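Local coordinates for uncharacterized protein Atu1656/AGR_C_3050 (PDB 2OJH) that is of unknown function but folds as a six-bladed beta-propeller and belongs to the TolB family, at residues T144-Y156 with E165-D179. Residues are numbered along the deposited sequence; the frame is centred on the assembly and turned at random.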
ATOM      1  N   THR A 144      -7.952  -3.204  -6.647  1.00 38.11           N
ATOM      2  CA  THR A 144      -8.786  -3.135  -5.470  1.00 37.55           C
ATOM      3  C   THR A 144      -8.495  -1.832  -4.724  1.00 38.13           C
ATOM      4  O   THR A 144      -7.388  -1.264  -4.855  1.00 37.53           O
ATOM      5  CB  THR A 144      -8.574  -4.386  -4.594  1.00 38.57           C
ATOM      6  OG1 THR A 144      -9.501  -4.387  -3.503  1.00 38.36           O
ATOM      7  CG2 THR A 144      -7.136  -4.442  -4.052  1.00 37.28           C
ATOM      8  N   TYR A 145      -9.453  -1.367  -3.916  1.00 38.08           N
ATOM      9  CA  TYR A 145      -9.325  -0.053  -3.279  1.00 37.87           C
ATOM     10  C   TYR A 145     -10.251   0.140  -2.111  1.00 37.59           C
ATOM     11  O   TYR A 145     -11.208  -0.640  -1.902  1.00 38.08           O
ATOM     12  CB  TYR A 145      -9.551   1.076  -4.302  1.00 37.51           C
ATOM     13  CG  TYR A 145     -10.867   1.072  -5.080  1.00 38.75           C
ATOM     14  CD1 TYR A 145     -11.069   0.199  -6.160  1.00 36.69           C
ATOM     15  CD2 TYR A 145     -11.873   1.995  -4.790  1.00 37.96           C
ATOM     16  CE1 TYR A 145     -12.260   0.203  -6.872  1.00 38.78           C
ATOM     17  CE2 TYR A 145     -13.055   2.020  -5.509  1.00 37.58           C
ATOM     18  CZ  TYR A 145     -13.247   1.115  -6.560  1.00 38.58           C
ATOM     19  OH  TYR A 145     -14.412   1.142  -7.311  1.00 38.88           O
ATOM     20  N   CYS A 146      -9.980   1.180  -1.327  1.00 38.28           N
ATOM     21  CA  CYS A 146     -10.879   1.535  -0.221  1.00 36.92           C
ATOM     22  C   CYS A 146     -11.756   2.629  -0.813  1.00 37.91           C
ATOM     23  O   CYS A 146     -11.234   3.569  -1.448  1.00 36.73           O
ATOM     24  CB  CYS A 146     -10.113   2.079   0.981  1.00 37.47           C
ATOM     25  SG  CYS A 146     -11.227   2.643   2.324  1.00 39.45           S
ATOM     26  N   GLY A 147     -13.078   2.453  -0.716  1.00 37.42           N
ATOM     27  CA  GLY A 147     -14.021   3.474  -1.121  1.00 36.16           C
ATOM     28  C   GLY A 147     -14.797   3.930   0.087  1.00 38.09           C
ATOM     29  O   GLY A 147     -15.291   3.091   0.860  1.00 36.82           O
ATOM     30  N   ILE A 148     -14.911   5.246   0.276  1.00 37.70           N
ATOM     31  CA  ILE A 148     -15.754   5.748   1.364  1.00 37.86           C
ATOM     32  C   ILE A 148     -17.031   6.282   0.742  1.00 38.37           C
ATOM     33  O   ILE A 148     -16.974   7.086  -0.203  1.00 38.85           O
ATOM     34  CB  ILE A 148     -15.062   6.823   2.250  1.00 37.18           C
ATOM     35  CG1 ILE A 148     -13.709   6.322   2.740  1.00 36.50           C
ATOM     36  CG2 ILE A 148     -15.925   7.172   3.483  1.00 38.65           C
ATOM     37  CD1 ILE A 148     -12.801   7.457   3.209  1.00 37.80           C
ATOM     38  N   ARG A 149     -18.165   5.768   1.218  1.00 38.54           N
ATOM     39  CA  ARG A 149     -19.476   6.151   0.701  1.00 39.11           C
ATOM     40  C   ARG A 149     -20.363   6.499   1.872  1.00 40.34           C
ATOM     41  O   ARG A 149     -20.720   5.634   2.672  1.00 39.10           O
ATOM     42  CB  ARG A 149     -20.081   5.009  -0.102  1.00 39.67           C
ATOM     43  CG  ARG A 149     -19.124   4.381  -1.134  1.00 39.55           C
ATOM     44  CD  ARG A 149     -18.925   5.253  -2.379  1.00 39.81           C
ATOM     45  NE  ARG A 149     -18.025   4.588  -3.317  1.00 40.69           N
ATOM     46  CZ  ARG A 149     -16.723   4.866  -3.454  1.00 42.60           C
ATOM     47  NH1 ARG A 149     -16.153   5.821  -2.731  1.00 41.41           N
ATOM     48  NH2 ARG A 149     -15.986   4.200  -4.329  1.00 39.20           N
ATOM     49  N   ASP A 150     -20.687   7.787   1.987  1.00 41.27           N
ATOM     50  CA  ASP A 150     -21.398   8.314   3.157  1.00 41.74           C
ATOM     51  C   ASP A 150     -20.819   7.765   4.460  1.00 40.86           C
ATOM     52  O   ASP A 150     -21.567   7.264   5.292  1.00 40.30           O
ATOM     53  CB  ASP A 150     -22.892   7.994   3.053  1.00 42.70           C
ATOM     54  CG  ASP A 150     -23.526   8.599   1.800  1.00 45.73           C
ATOM     55  OD1 ASP A 150     -23.281   9.800   1.556  1.00 48.32           O
ATOM     56  OD2 ASP A 150     -24.244   7.879   1.070  1.00 47.54           O
ATOM     57  N   GLN A 151     -19.491   7.849   4.606  1.00 40.23           N
ATOM     58  CA  GLN A 151     -18.787   7.448   5.834  1.00 40.56           C
ATOM     59  C   GLN A 151     -18.830   5.941   6.110  1.00 39.50           C
ATOM     60  O   GLN A 151     -18.619   5.500   7.242  1.00 39.75           O
ATOM     61  CB  GLN A 151     -19.312   8.248   7.041  1.00 40.64           C
ATOM     62  CG  GLN A 151     -18.905   9.723   7.005  1.00 44.07           C
ATOM     63  CD  GLN A 151     -17.410   9.885   6.873  1.00 47.60           C
ATOM     64  OE1 GLN A 151     -16.643   9.366   7.694  1.00 52.19           O
ATOM     65  NE2 GLN A 151     -16.976  10.575   5.818  1.00 50.17           N
ATOM     66  N   VAL A 152     -19.115   5.161   5.071  1.00 37.60           N
ATOM     67  CA  VAL A 152     -18.984   3.709   5.116  1.00 37.44           C
ATOM     68  C   VAL A 152     -17.712   3.367   4.310  1.00 36.90           C
ATOM     69  O   VAL A 152     -17.608   3.706   3.119  1.00 38.43           O
ATOM     70  CB  VAL A 152     -20.212   2.990   4.500  1.00 36.52           C
ATOM     71  CG1 VAL A 152     -20.072   1.485   4.612  1.00 36.67           C
ATOM     72  CG2 VAL A 152     -21.521   3.486   5.145  1.00 36.99           C
ATOM     73  N   PHE A 153     -16.761   2.712   4.976  1.00 36.81           N
ATOM     74  CA  PHE A 153     -15.441   2.414   4.446  1.00 37.27           C
ATOM     75  C   PHE A 153     -15.457   0.967   3.954  1.00 37.09           C
ATOM     76  O   PHE A 153     -15.502   0.043   4.772  1.00 35.60           O
ATOM     77  CB  PHE A 153     -14.374   2.508   5.555  1.00 37.96           C
ATOM     78  CG  PHE A 153     -14.136   3.897   6.082  1.00 38.68           C
ATOM     79  CD1 PHE A 153     -15.134   4.582   6.779  1.00 37.94           C
ATOM     80  CD2 PHE A 153     -12.892   4.489   5.944  1.00 41.41           C
ATOM     81  CE1 PHE A 153     -14.900   5.855   7.297  1.00 41.73           C
ATOM     82  CE2 PHE A 153     -12.639   5.762   6.489  1.00 40.08           C
ATOM     83  CZ  PHE A 153     -13.642   6.453   7.131  1.00 39.45           C
ATOM     84  N   ASP A 154     -15.430   0.759   2.636  1.00 35.79           N
ATOM     85  CA  ASP A 154     -15.476  -0.608   2.128  1.00 36.04           C
ATOM     86  C   ASP A 154     -14.394  -0.947   1.136  1.00 36.72           C
ATOM     87  O   ASP A 154     -13.771  -0.046   0.518  1.00 36.53           O
ATOM     88  CB  ASP A 154     -16.829  -0.910   1.460  1.00 37.20           C
ATOM     89  CG  ASP A 154     -17.919  -1.222   2.466  1.00 36.84           C
ATOM     90  OD1 ASP A 154     -17.690  -2.033   3.406  1.00 38.43           O
ATOM     91  OD2 ASP A 154     -19.007  -0.637   2.305  1.00 36.57           O
ATOM     92  N   ILE A 155     -14.227  -2.256   0.941  1.00 36.34           N
ATOM     93  CA  ILE A 155     -13.322  -2.781  -0.064  1.00 36.33           C
ATOM     94  C   ILE A 155     -14.092  -2.921  -1.351  1.00 36.66           C
ATOM     95  O   ILE A 155     -15.198  -3.487  -1.370  1.00 36.89           O
ATOM     96  CB  ILE A 155     -12.762  -4.166   0.377  1.00 36.05           C
ATOM     97  CG1 ILE A 155     -12.162  -4.082   1.812  1.00 36.61           C
ATOM     98  CG2 ILE A 155     -11.769  -4.726  -0.666  1.00 36.09           C
ATOM     99  CD1 ILE A 155     -11.076  -2.993   2.022  1.00 37.37           C
ATOM    100  N   TYR A 156     -13.508  -2.395  -2.425  1.00 36.40           N
ATOM    101  CA  TYR A 156     -14.109  -2.465  -3.754  1.00 36.72           C
ATOM    102  C   TYR A 156     -13.070  -3.042  -4.688  1.00 36.93           C
ATOM    103  O   TYR A 156     -11.863  -3.001  -4.397  1.00 35.70           O
ATOM    104  CB  TYR A 156     -14.480  -1.058  -4.279  1.00 36.92           C
ATOM    105  CG  TYR A 156     -15.644  -0.445  -3.572  1.00 36.27           C
ATOM    106  CD1 TYR A 156     -16.937  -0.609  -4.056  1.00 36.40           C
ATOM    107  CD2 TYR A 156     -15.465   0.260  -2.373  1.00 36.80           C
ATOM    108  CE1 TYR A 156     -18.036  -0.089  -3.354  1.00 38.87           C
ATOM    109  CE2 TYR A 156     -16.555   0.775  -1.675  1.00 36.84           C
ATOM    110  CZ  TYR A 156     -17.831   0.596  -2.175  1.00 36.11           C
ATOM    111  OH  TYR A 156     -18.903   1.122  -1.511  1.00 37.81           O
ATOM    112  N   GLU A 165     -17.619  -1.198 -10.995  1.00 42.19           N
ATOM    113  CA  GLU A 165     -17.229  -1.219  -9.595  1.00 42.38           C
ATOM    114  C   GLU A 165     -17.972  -2.333  -8.843  1.00 42.07           C
ATOM    115  O   GLU A 165     -19.195  -2.491  -8.999  1.00 41.58           O
ATOM    116  CB  GLU A 165     -17.518   0.164  -8.993  1.00 42.93           C
ATOM    117  CG  GLU A 165     -17.417   0.301  -7.492  1.00 43.18           C
ATOM    118  CD  GLU A 165     -17.595   1.750  -7.044  1.00 43.91           C
ATOM    119  OE1 GLU A 165     -18.760   2.194  -6.887  1.00 44.10           O
ATOM    120  OE2 GLU A 165     -16.569   2.457  -6.848  1.00 44.22           O
ATOM    121  N   THR A 166     -17.232  -3.106  -8.056  1.00 40.91           N
ATOM    122  CA  THR A 166     -17.782  -4.226  -7.299  1.00 40.61           C
ATOM    123  C   THR A 166     -17.482  -4.015  -5.826  1.00 40.03           C
ATOM    124  O   THR A 166     -16.325  -3.823  -5.447  1.00 38.68           O
ATOM    125  CB  THR A 166     -17.171  -5.567  -7.737  1.00 41.22           C
ATOM    126  OG1 THR A 166     -17.623  -5.877  -9.055  1.00 42.12           O
ATOM    127  CG2 THR A 166     -17.586  -6.711  -6.803  1.00 41.38           C
ATOM    128  N   ARG A 167     -18.529  -4.067  -5.009  1.00 38.68           N
ATOM    129  CA  ARG A 167     -18.399  -3.865  -3.575  1.00 38.60           C
ATOM    130  C   ARG A 167     -18.154  -5.226  -2.886  1.00 38.41           C
ATOM    131  O   ARG A 167     -18.968  -6.152  -3.029  1.00 38.39           O
ATOM    132  CB  ARG A 167     -19.687  -3.218  -3.074  1.00 38.67           C
ATOM    133  CG  ARG A 167     -19.609  -2.718  -1.665  1.00 39.04           C
ATOM    134  CD  ARG A 167     -20.862  -2.011  -1.262  1.00 38.72           C
ATOM    135  NE  ARG A 167     -20.878  -1.770   0.174  1.00 37.64           N
ATOM    136  CZ  ARG A 167     -21.936  -1.364   0.857  1.00 39.10           C
ATOM    137  NH1 ARG A 167     -23.094  -1.180   0.232  1.00 39.50           N
ATOM    138  NH2 ARG A 167     -21.846  -1.163   2.171  1.00 38.16           N
ATOM    139  N   LEU A 168     -17.041  -5.357  -2.162  1.00 37.87           N
ATOM    140  CA  LEU A 168     -16.650  -6.650  -1.578  1.00 38.12           C
ATOM    141  C   LEU A 168     -16.918  -6.781  -0.097  1.00 37.95           C
ATOM    142  O   LEU A 168     -17.022  -7.895   0.413  1.00 38.69           O
ATOM    143  CB  LEU A 168     -15.177  -6.964  -1.861  1.00 38.38           C
ATOM    144  CG  LEU A 168     -14.881  -7.081  -3.363  1.00 39.21           C
ATOM    145  CD1 LEU A 168     -13.403  -7.067  -3.582  1.00 42.19           C
ATOM    146  CD2 LEU A 168     -15.492  -8.343  -3.992  1.00 40.93           C
ATOM    147  N   THR A 169     -16.986  -5.652   0.594  1.00 37.55           N
ATOM    148  CA  THR A 169     -17.442  -5.643   1.977  1.00 38.14           C
ATOM    149  C   THR A 169     -18.633  -4.707   2.047  1.00 38.32           C
ATOM    150  O   THR A 169     -18.808  -3.863   1.172  1.00 38.69           O
ATOM    151  CB  THR A 169     -16.336  -5.255   2.997  1.00 37.84           C
ATOM    152  OG1 THR A 169     -15.871  -3.919   2.751  1.00 37.75           O
ATOM    153  CG2 THR A 169     -15.162  -6.215   2.922  1.00 36.74           C
ATOM    154  N   HIS A 170     -19.442  -4.869   3.085  1.00 38.65           N
ATOM    155  CA  HIS A 170     -20.711  -4.192   3.164  1.00 38.82           C
ATOM    156  C   HIS A 170     -20.912  -3.545   4.535  1.00 38.32           C
ATOM    157  O   HIS A 170     -21.917  -3.761   5.190  1.00 38.20           O
ATOM    158  CB  HIS A 170     -21.850  -5.161   2.769  1.00 39.34           C
ATOM    159  CG  HIS A 170     -21.751  -5.637   1.350  1.00 40.05           C
ATOM    160  ND1 HIS A 170     -21.004  -6.739   0.987  1.00 41.71           N
ATOM    161  CD2 HIS A 170     -22.242  -5.120   0.199  1.00 41.34           C
ATOM    162  CE1 HIS A 170     -21.057  -6.889  -0.327  1.00 41.55           C
ATOM    163  NE2 HIS A 170     -21.806  -5.923  -0.827  1.00 40.27           N
ATOM    164  N   GLY A 171     -19.937  -2.735   4.946  1.00 37.81           N
ATOM    165  CA  GLY A 171     -20.068  -1.882   6.129  1.00 37.08           C
ATOM    166  C   GLY A 171     -19.936  -2.588   7.455  1.00 36.97           C
ATOM    167  O   GLY A 171     -20.350  -2.048   8.482  1.00 36.79           O
ATOM    168  N   GLU A 172     -19.377  -3.797   7.436  1.00 37.07           N
ATOM    169  CA  GLU A 172     -19.017  -4.505   8.658  1.00 37.90           C
ATOM    170  C   GLU A 172     -17.748  -3.835   9.181  1.00 37.58           C
ATOM    171  O   GLU A 172     -16.661  -4.142   8.725  1.00 38.43           O
ATOM    172  CB  GLU A 172     -18.741  -5.993   8.383  1.00 38.36           C
ATOM    173  CG  GLU A 172     -19.902  -6.767   7.734  1.00 38.89           C
ATOM    174  CD  GLU A 172     -19.797  -6.771   6.203  1.00 39.95           C
ATOM    175  OE1 GLU A 172     -18.895  -6.120   5.659  1.00 37.90           O
ATOM    176  OE2 GLU A 172     -20.621  -7.429   5.537  1.00 41.98           O
ATOM    177  N   GLY A 173     -17.899  -2.896  10.107  1.00 37.45           N
ATOM    178  CA  GLY A 173     -16.769  -2.089  10.563  1.00 37.04           C
ATOM    179  C   GLY A 173     -16.291  -1.174   9.462  1.00 36.80           C
ATOM    180  O   GLY A 173     -16.928  -1.088   8.410  1.00 36.42           O
ATOM    181  N   ARG A 174     -15.191  -0.459   9.700  1.00 36.87           N
ATOM    182  CA  ARG A 174     -14.511   0.251   8.602  1.00 37.07           C
ATOM    183  C   ARG A 174     -13.498  -0.706   7.980  1.00 37.30           C
ATOM    184  O   ARG A 174     -12.824  -1.435   8.685  1.00 38.03           O
ATOM    185  CB  ARG A 174     -13.790   1.512   9.094  1.00 37.63           C
ATOM    186  CG  ARG A 174     -14.655   2.462   9.907  1.00 34.82           C
ATOM    187  CD  ARG A 174     -13.850   3.699  10.267  1.00 36.13           C
ATOM    188  NE  ARG A 174     -14.706   4.740  10.816  1.00 42.04           N
ATOM    189  CZ  ARG A 174     -14.273   5.923  11.247  1.00 42.56           C
ATOM    190  NH1 ARG A 174     -12.988   6.224  11.189  1.00 45.13           N
ATOM    191  NH2 ARG A 174     -15.129   6.784  11.749  1.00 46.22           N
ATOM    192  N   ASN A 175     -13.390  -0.701   6.663  1.00 37.13           N
ATOM    193  CA  ASN A 175     -12.537  -1.664   5.979  1.00 37.03           C
ATOM    194  C   ASN A 175     -11.623  -0.907   5.066  1.00 38.07           C
ATOM    195  O   ASN A 175     -12.085  -0.072   4.292  1.00 37.57           O
ATOM    196  CB  ASN A 175     -13.385  -2.658   5.185  1.00 36.38           C
ATOM    197  CG  ASN A 175     -14.408  -3.330   6.044  1.00 36.81           C
ATOM    198  OD1 ASN A 175     -14.074  -4.188   6.885  1.00 35.01           O
ATOM    199  ND2 ASN A 175     -15.663  -2.911   5.904  1.00 36.27           N
ATOM    200  N   ASP A 176     -10.331  -1.208   5.141  1.00 38.55           N
ATOM    201  CA  ASP A 176      -9.332  -0.387   4.472  1.00 38.03           C
ATOM    202  C   ASP A 176      -8.160  -1.234   3.991  1.00 38.15           C
ATOM    203  O   ASP A 176      -8.071  -2.436   4.294  1.00 37.15           O
ATOM    204  CB  ASP A 176      -8.841   0.673   5.455  1.00 38.41           C
ATOM    205  CG  ASP A 176      -8.270   1.906   4.779  1.00 39.91           C
ATOM    206  OD1 ASP A 176      -7.890   1.869   3.592  1.00 41.10           O
ATOM    207  OD2 ASP A 176      -8.202   2.933   5.475  1.00 43.68           O
ATOM    208  N   GLY A 177      -7.284  -0.610   3.193  1.00 38.05           N
ATOM    209  CA  GLY A 177      -6.017  -1.232   2.777  1.00 37.59           C
ATOM    210  C   GLY A 177      -6.049  -2.619   2.153  1.00 38.09           C
ATOM    211  O   GLY A 177      -5.361  -3.526   2.652  1.00 38.05           O
ATOM    212  N   PRO A 178      -6.805  -2.787   1.041  1.00 37.90           N
ATOM    213  CA  PRO A 178      -6.869  -4.076   0.346  1.00 37.78           C
ATOM    214  C   PRO A 178      -5.676  -4.370  -0.550  1.00 37.82           C
ATOM    215  O   PRO A 178      -5.214  -3.480  -1.296  1.00 38.72           O
ATOM    216  CB  PRO A 178      -8.138  -3.956  -0.509  1.00 37.01           C
ATOM    217  CG  PRO A 178      -8.321  -2.500  -0.728  1.00 36.27           C
ATOM    218  CD  PRO A 178      -7.682  -1.774   0.409  1.00 37.73           C
ATOM    219  N   ASP A 179      -5.219  -5.617  -0.556  1.00 36.62           N
ATOM    220  CA  ASP A 179      -4.120  -5.995  -1.469  1.00 37.63           C
ATOM    221  C   ASP A 179      -4.307  -7.486  -1.790  1.00 37.87           C
ATOM    222  O   ASP A 179      -4.715  -8.252  -0.934  1.00 36.83           O
ATOM    223  CB  ASP A 179      -2.784  -5.712  -0.759  1.00 38.05           C
ATOM    224  CG  ASP A 179      -1.572  -5.774  -1.677  1.00 40.59           C
ATOM    225  OD1 ASP A 179      -1.735  -6.002  -2.886  1.00 42.70           O
ATOM    226  OD2 ASP A 179      -0.440  -5.559  -1.167  1.00 43.61           O
TER
HETATM  227  O   HOH W   1     -19.854   3.045  -4.870  1.00 38.96           O
HETATM  228  O   HOH W   2     -17.392   1.535   7.302  1.00 34.36           O
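D154 meets the turn that follows strand 165-167 with both carboxylate oxygens. D154 OD1 accepts from T169 OG1 at 2.7 Å on the anti side and from G171 N at 2.8 Å on the syn lone pair, while D154 OD2 makes a salt bridge with R167 NH2 at 2.9 Å. R167 NE converges on the same OD2 through a weak bond, with carboxylate and guanidinium planes 46° apart. T169 links side chain to backbone: with OG1 set between its own N and carbonyl carbon (chi1 62°), the hydroxyl donates to D154 and takes a nearly straight bond from I155 N. I155 O in turn receives L168 N, joining the start of the loop to strand 152-156.

At the other end of the loop, R174 runs extended along F153, both pointing the same way. R174 CD sits 3.9 Å from the F153 ring centroid as a CH-pi contact, the guanidinium lies within 10° of parallel to the ring, and I148 CG1 backs the opposite face. Beside it, N175 sends both its N and ND2 to F153 O; its OD1 is held by S191 and R193 of its own blade.

Across the sheet, E165 OE2 takes the Y145 hydroxyl at 2.6 Å on its anti lone pair and forms a salt bridge with R149 NH2, which comes from above the carboxylate plane; two donors on one oxygen probably stabilise its negative charge. Y156 lies against the aliphatic part of R167. Toward the propeller axis, P178 packs on T144 and on I155 CG2 (3.7 Å from P178 CB).

Strand 165-167 is the outermost strand of one four-stranded antiparallel blade and strand 175-179 opens the next, so this is the connection between successive blades of a beta-propeller with WD40-like repeats, running from outer strand to inner strand.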